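Local coordinates for protein cytokinin riboside 5'-monophosphate phosphoribohydrolase (Streptomyces coelicolor, PDB 5ZI9) that belongs to the LOG-type, lysine decarboxylase-like family of the SLOG clan, with a Rossmann-like parallel alpha/beta fold, at residues B[66-71]-B[147-152]. Numbering follows the deposited sequence.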
ATOM      1  N   GLY B  66     -14.430   4.399   4.554  1.00 26.20           N
ATOM      2  CA  GLY B  66     -15.350   3.467   3.987  1.00 27.19           C
ATOM      3  C   GLY B  66     -16.640   3.574   4.746  1.00 29.21           C
ATOM      4  O   GLY B  66     -17.684   3.639   4.105  1.00 31.84           O
ATOM      5  N   THR B  67     -16.595   3.611   6.083  1.00 27.71           N
ATOM      6  CA  THR B  67     -17.836   3.605   6.807  1.00 28.20           C
ATOM      7  C   THR B  67     -18.461   4.990   6.859  1.00 28.80           C
ATOM      8  O   THR B  67     -19.631   5.085   7.116  1.00 29.72           O
ATOM      9  CB  THR B  67     -17.785   2.952   8.229  1.00 30.35           C
ATOM     10  OG1 THR B  67     -17.473   3.921   9.208  1.00 32.39           O
ATOM     11  CG2 THR B  67     -16.829   1.722   8.344  1.00 31.72           C
ATOM     12  N   LEU B  68     -17.704   6.052   6.611  1.00 28.26           N
ATOM     13  CA  LEU B  68     -18.250   7.402   6.610  1.00 28.25           C
ATOM     14  C   LEU B  68     -18.408   7.939   5.185  1.00 28.28           C
ATOM     15  O   LEU B  68     -18.554   9.127   4.993  1.00 26.88           O
ATOM     16  CB  LEU B  68     -17.360   8.313   7.444  1.00 29.38           C
ATOM     17  CG  LEU B  68     -17.207   7.868   8.911  1.00 30.32           C
ATOM     18  CD1 LEU B  68     -16.105   8.655   9.602  1.00 31.09           C
ATOM     19  CD2 LEU B  68     -18.489   8.009   9.704  1.00 30.91           C
ATOM     20  N   ALA B  69     -18.462   7.054   4.197  1.00 29.14           N
ATOM     21  CA  ALA B  69     -18.452   7.471   2.795  1.00 32.72           C
ATOM     22  C   ALA B  69     -19.663   8.254   2.343  1.00 35.77           C
ATOM     23  O   ALA B  69     -19.538   9.064   1.448  1.00 35.49           O
ATOM     24  CB  ALA B  69     -18.265   6.282   1.876  1.00 31.59           C
ATOM     25  N   GLU B  70     -20.822   7.996   2.939  1.00 41.54           N
ATOM     26  CA  GLU B  70     -22.062   8.617   2.503  1.00 45.21           C
ATOM     27  C   GLU B  70     -22.631   9.469   3.617  1.00 42.82           C
ATOM     28  O   GLU B  70     -23.824   9.685   3.706  1.00 44.92           O
ATOM     29  CB  GLU B  70     -23.045   7.528   1.991  1.00 51.05           C
ATOM     30  CG  GLU B  70     -23.226   7.523   0.460  1.00 59.69           C
ATOM     31  CD  GLU B  70     -23.013   6.159  -0.179  1.00 68.72           C
ATOM     32  OE1 GLU B  70     -23.437   5.153   0.440  1.00 79.14           O
ATOM     33  OE2 GLU B  70     -22.411   6.095  -1.290  1.00 66.51           O
ATOM     34  N   LEU B  71     -21.768   9.981   4.473  1.00 42.91           N
ATOM     35  CA  LEU B  71     -22.214  10.922   5.489  1.00 41.11           C
ATOM     36  C   LEU B  71     -22.658  12.176   4.802  1.00 42.10           C
ATOM     37  O   LEU B  71     -21.973  12.619   3.897  1.00 50.52           O
ATOM     38  CB  LEU B  71     -21.082  11.322   6.433  1.00 40.78           C
ATOM     39  CG  LEU B  71     -21.045  10.754   7.843  1.00 40.45           C
ATOM     40  CD1 LEU B  71     -20.334  11.744   8.753  1.00 39.83           C
ATOM     41  CD2 LEU B  71     -22.410  10.418   8.414  1.00 38.89           C
ATOM     42  N   VAL B 147     -26.033   6.309  19.694  1.00 30.18           N
ATOM     43  CA  VAL B 147     -25.160   6.320  18.511  1.00 32.81           C
ATOM     44  C   VAL B 147     -25.747   5.454  17.421  1.00 33.81           C
ATOM     45  O   VAL B 147     -26.064   4.312  17.665  1.00 34.13           O
ATOM     46  CB  VAL B 147     -23.729   5.851  18.825  1.00 33.01           C
ATOM     47  CG1 VAL B 147     -22.957   5.473  17.552  1.00 34.24           C
ATOM     48  CG2 VAL B 147     -22.992   6.948  19.585  1.00 34.10           C
ATOM     49  N   ASP B 148     -25.847   5.976  16.212  1.00 35.72           N
ATOM     50  CA  ASP B 148     -26.340   5.176  15.093  1.00 38.68           C
ATOM     51  C   ASP B 148     -25.240   4.669  14.123  1.00 35.22           C
ATOM     52  O   ASP B 148     -25.127   3.478  13.891  1.00 34.35           O
ATOM     53  CB  ASP B 148     -27.423   5.946  14.355  1.00 44.24           C
ATOM     54  CG  ASP B 148     -28.467   5.053  13.826  1.00 47.03           C
ATOM     55  OD1 ASP B 148     -29.331   4.631  14.647  1.00 55.19           O
ATOM     56  OD2 ASP B 148     -28.388   4.754  12.614  1.00 47.82           O
ATOM     57  N   ILE B 149     -24.455   5.565  13.548  1.00 33.76           N
ATOM     58  CA  ILE B 149     -23.250   5.164  12.827  1.00 34.08           C
ATOM     59  C   ILE B 149     -22.099   5.169  13.836  1.00 37.26           C
ATOM     60  O   ILE B 149     -21.673   6.247  14.291  1.00 40.27           O
ATOM     61  CB  ILE B 149     -22.989   6.102  11.653  1.00 33.23           C
ATOM     62  CG1 ILE B 149     -24.155   5.997  10.655  1.00 32.96           C
ATOM     63  CG2 ILE B 149     -21.698   5.745  10.955  1.00 32.66           C
ATOM     64  CD1 ILE B 149     -24.206   7.134   9.655  1.00 32.92           C
ATOM     65  N   GLY B 150     -21.625   3.974  14.204  1.00 36.98           N
ATOM     66  CA  GLY B 150     -20.586   3.803  15.235  1.00 38.21           C
ATOM     67  C   GLY B 150     -19.276   3.185  14.742  1.00 37.59           C
ATOM     68  O   GLY B 150     -19.287   2.196  13.994  1.00 34.65           O
ATOM     69  N   LEU B 151     -18.147   3.772  15.159  1.00 37.35           N
ATOM     70  CA  LEU B 151     -16.832   3.126  15.061  1.00 36.31           C
ATOM     71  C   LEU B 151     -16.093   3.347  16.308  1.00 33.91           C
ATOM     72  O   LEU B 151     -16.201   4.406  16.881  1.00 34.66           O
ATOM     73  CB  LEU B 151     -15.949   3.743  14.020  1.00 38.87           C
ATOM     74  CG  LEU B 151     -16.350   3.591  12.575  1.00 43.55           C
ATOM     75  CD1 LEU B 151     -16.925   4.951  12.159  1.00 44.14           C
ATOM     76  CD2 LEU B 151     -15.126   3.141  11.750  1.00 45.90           C
ATOM     77  N   ASN B 152     -15.257   2.379  16.655  1.00 35.03           N
ATOM     78  CA  ASN B 152     -14.283   2.495  17.727  1.00 33.28           C
ATOM     79  C   ASN B 152     -12.904   2.484  17.125  1.00 30.99           C
ATOM     80  O   ASN B 152     -12.425   1.434  16.646  1.00 30.04           O
ATOM     81  CB  ASN B 152     -14.396   1.291  18.618  1.00 35.84           C
ATOM     82  CG  ASN B 152     -15.692   1.252  19.345  1.00 34.41           C
ATOM     83  OD1 ASN B 152     -15.912   2.081  20.214  1.00 34.30           O
ATOM     84  ND2 ASN B 152     -16.557   0.307  18.991  1.00 32.23           N
TER
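In Thr-67, OG1 stands at chi1 90° and CG2 is roughly anti to the carbonyl carbon. Leu-151 has CG anti to its own (chi1 -67°). Both side chains leave the backbone toward each other and meet tip to tip. Thr-67 OG1 sits over the branched end of Leu-151, 3.2 Å from CD1 and 3.5 Å from CD2. The methyl CG2 of Thr-67 lies 4.1 Å from Leu-151 CD2.

Ile-149 points the same way as Leu-151, two residues earlier on strand 149-153. Its two branches serve different leucines. CG2 approaches Leu-68 CD2 at 4.1 Å, the two side chains meeting at a slant. CD1 reaches Leu-71 CD2 at 3.9 Å, where the side chains run past each other in opposite directions. Leu-68 CD2 also lies 4.2 Å from Leu-151 CD1.

Leu-68 is the first residue past helix 50-67, and a type I turn runs from it to Leu-71. From this turn the ends of both leucine side chains reach the strand. Strand 149-153 is outermost in the parallel sheet within this chain and pairs with strand 130-135. Val-131 of that neighbouring strand touches both Leu-68 and Leu-71.

The leucine and isoleucine pairs are apolar; the Thr-67 hydroxyl meets Leu-151 methyls by van der Waals contact alone within these segments. Dispersion and partial shielding of methyl groups, fullest around Leu-68, join the helix end to the sheet edge.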